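Local coordinates for phosphoacetylglucosamine mutase (PDB 5O9X), which interconverts N-acetylglucosamine 6-phosphate and N-acetylglucosamine 1-phosphate as a member of the phosphohexomutase family, at residues G306-T311 with E448-Y453. The protein carries 1 engineered substitution. Numbering follows the deposited sequence.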
ATOM      1  N   GLY A 306      -0.935  -6.198   9.588  1.00 14.06           N
ATOM      2  CA  GLY A 306       0.243  -5.349   9.248  1.00 14.70           C
ATOM      3  C   GLY A 306       1.173  -4.983  10.381  1.00 14.87           C
ATOM      4  O   GLY A 306       2.417  -4.919  10.210  1.00 13.61           O
ATOM      5  N   ASP A 307       0.599  -4.699  11.557  1.00 15.17           N
ATOM      6  CA  ASP A 307       1.470  -4.375  12.705  1.00 15.42           C
ATOM      7  C   ASP A 307       2.227  -5.548  13.238  1.00 15.76           C
ATOM      8  O   ASP A 307       3.321  -5.396  13.791  1.00 16.92           O
ATOM      9  CB  ASP A 307       0.641  -3.732  13.786  1.00 16.47           C
ATOM     10  CG  ASP A 307       0.103  -2.411  13.298  1.00 20.52           C
ATOM     11  OD1 ASP A 307       0.909  -1.460  13.084  1.00 21.17           O
ATOM     12  OD2 ASP A 307      -1.121  -2.325  13.041  1.00 20.83           O
ATOM     13  N   ARG A 308       1.673  -6.740  13.078  1.00 14.23           N
ATOM     14  CA  ARG A 308       2.452  -7.963  13.372  1.00 16.08           C
ATOM     15  C   ARG A 308       3.638  -8.126  12.445  1.00 14.72           C
ATOM     16  O   ARG A 308       4.677  -8.584  12.915  1.00 16.65           O
ATOM     17  CB  ARG A 308       1.640  -9.289  13.221  1.00 14.94           C
ATOM     18  CG  ARG A 308       0.553  -9.337  14.239  1.00 16.84           C
ATOM     19  CD  ARG A 308       1.196  -9.854  15.550  1.00 16.91           C
ATOM     20  NE  ARG A 308       0.122  -9.927  16.505  1.00 18.79           N
ATOM     21  CZ  ARG A 308       0.144 -10.493  17.695  1.00 18.53           C
ATOM     22  NH1 ARG A 308       1.295 -10.993  18.182  1.00 16.69           N
ATOM     23  NH2 ARG A 308      -0.985 -10.497  18.421  1.00 19.40           N
ATOM     24  N   ILE A 309       3.464  -7.779  11.169  1.00 13.62           N
ATOM     25  CA  ILE A 309       4.599  -7.805  10.216  1.00 15.75           C
ATOM     26  C   ILE A 309       5.629  -6.731  10.603  1.00 15.27           C
ATOM     27  O   ILE A 309       6.827  -7.009  10.641  1.00 13.90           O
ATOM     28  CB  ILE A 309       4.121  -7.635   8.719  1.00 15.36           C
ATOM     29  CG1 ILE A 309       3.111  -8.791   8.400  1.00 15.93           C
ATOM     30  CG2 ILE A 309       5.340  -7.735   7.771  1.00 15.34           C
ATOM     31  CD1 ILE A 309       2.415  -8.681   7.043  1.00 17.54           C
ATOM     32  N   ALA A 310       5.161  -5.507  10.870  1.00 14.29           N
ATOM     33  CA  ALA A 310       6.078  -4.404  11.249  1.00 15.51           C
ATOM     34  C   ALA A 310       6.925  -4.862  12.470  1.00 16.45           C
ATOM     35  O   ALA A 310       8.166  -4.672  12.527  1.00 15.90           O
ATOM     36  CB  ALA A 310       5.252  -3.188  11.606  1.00 14.42           C
ATOM     37  N   THR A 311       6.248  -5.391  13.468  1.00 15.56           N
ATOM     38  CA  THR A 311       6.967  -5.743  14.720  1.00 16.31           C
ATOM     39  C   THR A 311       7.910  -6.958  14.535  1.00 16.19           C
ATOM     40  O   THR A 311       9.002  -7.007  15.129  1.00 14.95           O
ATOM     41  CB  THR A 311       5.999  -5.981  15.886  1.00 16.39           C
ATOM     42  OG1 THR A 311       5.024  -6.943  15.544  1.00 17.06           O
ATOM     43  CG2 THR A 311       5.307  -4.669  16.204  1.00 16.97           C
ATOM     44  N   GLU A 448       4.536 -18.952  17.759  1.00 21.55           N
ATOM     45  CA  GLU A 448       5.480 -18.029  18.434  1.00 20.85           C
ATOM     46  C   GLU A 448       5.348 -16.595  18.031  1.00 18.83           C
ATOM     47  O   GLU A 448       5.490 -15.642  18.835  1.00 19.03           O
ATOM     48  CB  GLU A 448       6.965 -18.468  18.226  1.00 20.88           C
ATOM     49  CG  GLU A 448       7.315 -19.731  19.025  1.00 22.75           C
ATOM     50  CD  GLU A 448       6.833 -21.012  18.382  1.00 26.51           C
ATOM     51  OE1 GLU A 448       6.716 -21.073  17.144  1.00 29.39           O
ATOM     52  OE2 GLU A 448       6.563 -21.978  19.092  1.00 25.60           O
ATOM     53  N   TRP A 449       5.035 -16.375  16.758  1.00 18.28           N
ATOM     54  CA  TRP A 449       4.831 -15.025  16.302  1.00 17.37           C
ATOM     55  C   TRP A 449       3.562 -14.425  16.977  1.00 16.63           C
ATOM     56  O   TRP A 449       3.602 -13.295  17.447  1.00 17.32           O
ATOM     57  CB  TRP A 449       4.655 -15.070  14.735  1.00 17.02           C
ATOM     58  CG  TRP A 449       4.535 -13.705  14.052  1.00 17.80           C
ATOM     59  CD1 TRP A 449       4.715 -12.434  14.606  1.00 16.12           C
ATOM     60  CD2 TRP A 449       4.193 -13.503  12.681  1.00 18.18           C
ATOM     61  NE1 TRP A 449       4.534 -11.477  13.618  1.00 16.33           N
ATOM     62  CE2 TRP A 449       4.198 -12.102  12.434  1.00 17.57           C
ATOM     63  CE3 TRP A 449       3.853 -14.374  11.637  1.00 17.23           C
ATOM     64  CZ2 TRP A 449       3.853 -11.555  11.176  1.00 15.99           C
ATOM     65  CZ3 TRP A 449       3.563 -13.825  10.383  1.00 15.70           C
ATOM     66  CH2 TRP A 449       3.559 -12.439  10.160  1.00 17.12           C
ATOM     67  N   LEU A 450       2.471 -15.176  17.017  1.00 16.09           N
ATOM     68  CA  LEU A 450       1.266 -14.716  17.721  1.00 15.27           C
ATOM     69  C   LEU A 450       1.531 -14.411  19.218  1.00 18.37           C
ATOM     70  O   LEU A 450       1.011 -13.404  19.748  1.00 16.38           O
ATOM     71  CB  LEU A 450       0.076 -15.698  17.563  1.00 15.84           C
ATOM     72  CG  LEU A 450      -1.314 -15.201  18.087  1.00 16.92           C
ATOM     73  CD1 LEU A 450      -1.886 -14.189  17.096  1.00 18.32           C
ATOM     74  CD2 LEU A 450      -2.195 -16.414  18.215  1.00 19.46           C
ATOM     75  N   ALA A 451       2.443 -15.186  19.835  1.00 18.38           N
ATOM     76  CA  ALA A 451       2.692 -15.047  21.257  1.00 17.82           C
ATOM     77  C   ALA A 451       3.521 -13.816  21.623  1.00 19.32           C
ATOM     78  O   ALA A 451       3.524 -13.410  22.803  1.00 20.35           O
ATOM     79  CB  ALA A 451       3.313 -16.385  21.816  1.00 20.19           C
ATOM     80  N   THR A 452       4.121 -13.121  20.647  1.00 15.36           N
ATOM     81  CA  THR A 452       4.843 -11.884  20.921  1.00 17.52           C
ATOM     82  C   THR A 452       4.050 -10.879  21.781  1.00 21.97           C
ATOM     83  O   THR A 452       4.606 -10.254  22.686  1.00 20.44           O
ATOM     84  CB  THR A 452       5.348 -11.170  19.646  1.00 18.72           C
ATOM     85  OG1 THR A 452       4.260 -10.951  18.701  1.00 17.96           O
ATOM     86  CG2 THR A 452       6.423 -12.040  18.894  1.00 17.08           C
ATOM     87  N   TYR A 453       2.772 -10.664  21.441  1.00 20.23           N
ATOM     88  CA  TYR A 453       1.886  -9.802  22.225  1.00 19.56           C
ATOM     89  C   TYR A 453       0.449 -10.252  21.900  1.00 18.87           C
ATOM     90  O   TYR A 453       0.217 -10.967  20.925  1.00 19.62           O
ATOM     91  CB  TYR A 453       2.138  -8.316  21.950  1.00 16.88           C
ATOM     92  CG  TYR A 453       1.845  -7.882  20.486  1.00 16.50           C
ATOM     93  CD1 TYR A 453       0.515  -7.581  20.055  1.00 15.18           C
ATOM     94  CD2 TYR A 453       2.911  -7.775  19.543  1.00 15.62           C
ATOM     95  CE1 TYR A 453       0.250  -7.171  18.706  1.00 15.46           C
ATOM     96  CE2 TYR A 453       2.669  -7.369  18.217  1.00 17.34           C
ATOM     97  CZ  TYR A 453       1.368  -7.045  17.823  1.00 16.05           C
ATOM     98  OH  TYR A 453       1.233  -6.651  16.547  1.00 16.73           O
TER
HETATM   99  O   HOH W   1       5.573  -9.549  16.279  1.00 21.12           O
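R308 reaches from the first turn of helix 306-324 to the end region of the short helix 446-451, where its guanidinium meets backbone carbonyls and the ring of Y453. The long helix belongs to the α/β domain III of the phosphohexomutase fold, and the contact joins its first turn to the short helix and the residues after it. R308 NH1 and NH2 both donate to Y453 O, at 2.9 and 2.8 Å, and approach that oxygen from the same face of its carbonyl plane. R308 NH1 also donates to L450 O (2.9 Å), with a weak bond to T452 OG1. Arginine suits this place because a flat, multi-donor cation can serve carbonyls of the last helical turn and of the loop after it; the partial negative charge expected around L450 O would favour it.

The guanidinium lies flat on Y453 in a cation-pi stack, R308 CZ being 3.6 Å from the ring centroid and the planes 10° apart. Tyrosine fits here because its flat ring offers a face to the guanidinium while its backbone O takes the N-H groups. L450 CD1 sits over the opposite guanidinium face, toward its rim. A bend at chi2 (-83°) sets R308 CD against the phenol end of Y453, 3.4 Å from OH. D455 adds a long, weak ion pair to NH2.

Beside R308 CB, W449 turns the NE1 and CZ2 edge of its indole to the long helix. W449 NE1 donates to R308 O at 3.0 Å, almost in the ring plane, although the donor stands 59° above the carbonyl plane. An indole can both make this bond and offer apolar carbon, here CZ2, to I309 CG1. The ring meets Y292 edge-to-face.

In the second shell, T452 OG1 donates to W449 O, fixing the hydroxyl that faces NH1. A water bridges the two segments, donating to T311 OG1 (2.8 Å) and to T452 OG1 (3.1 Å).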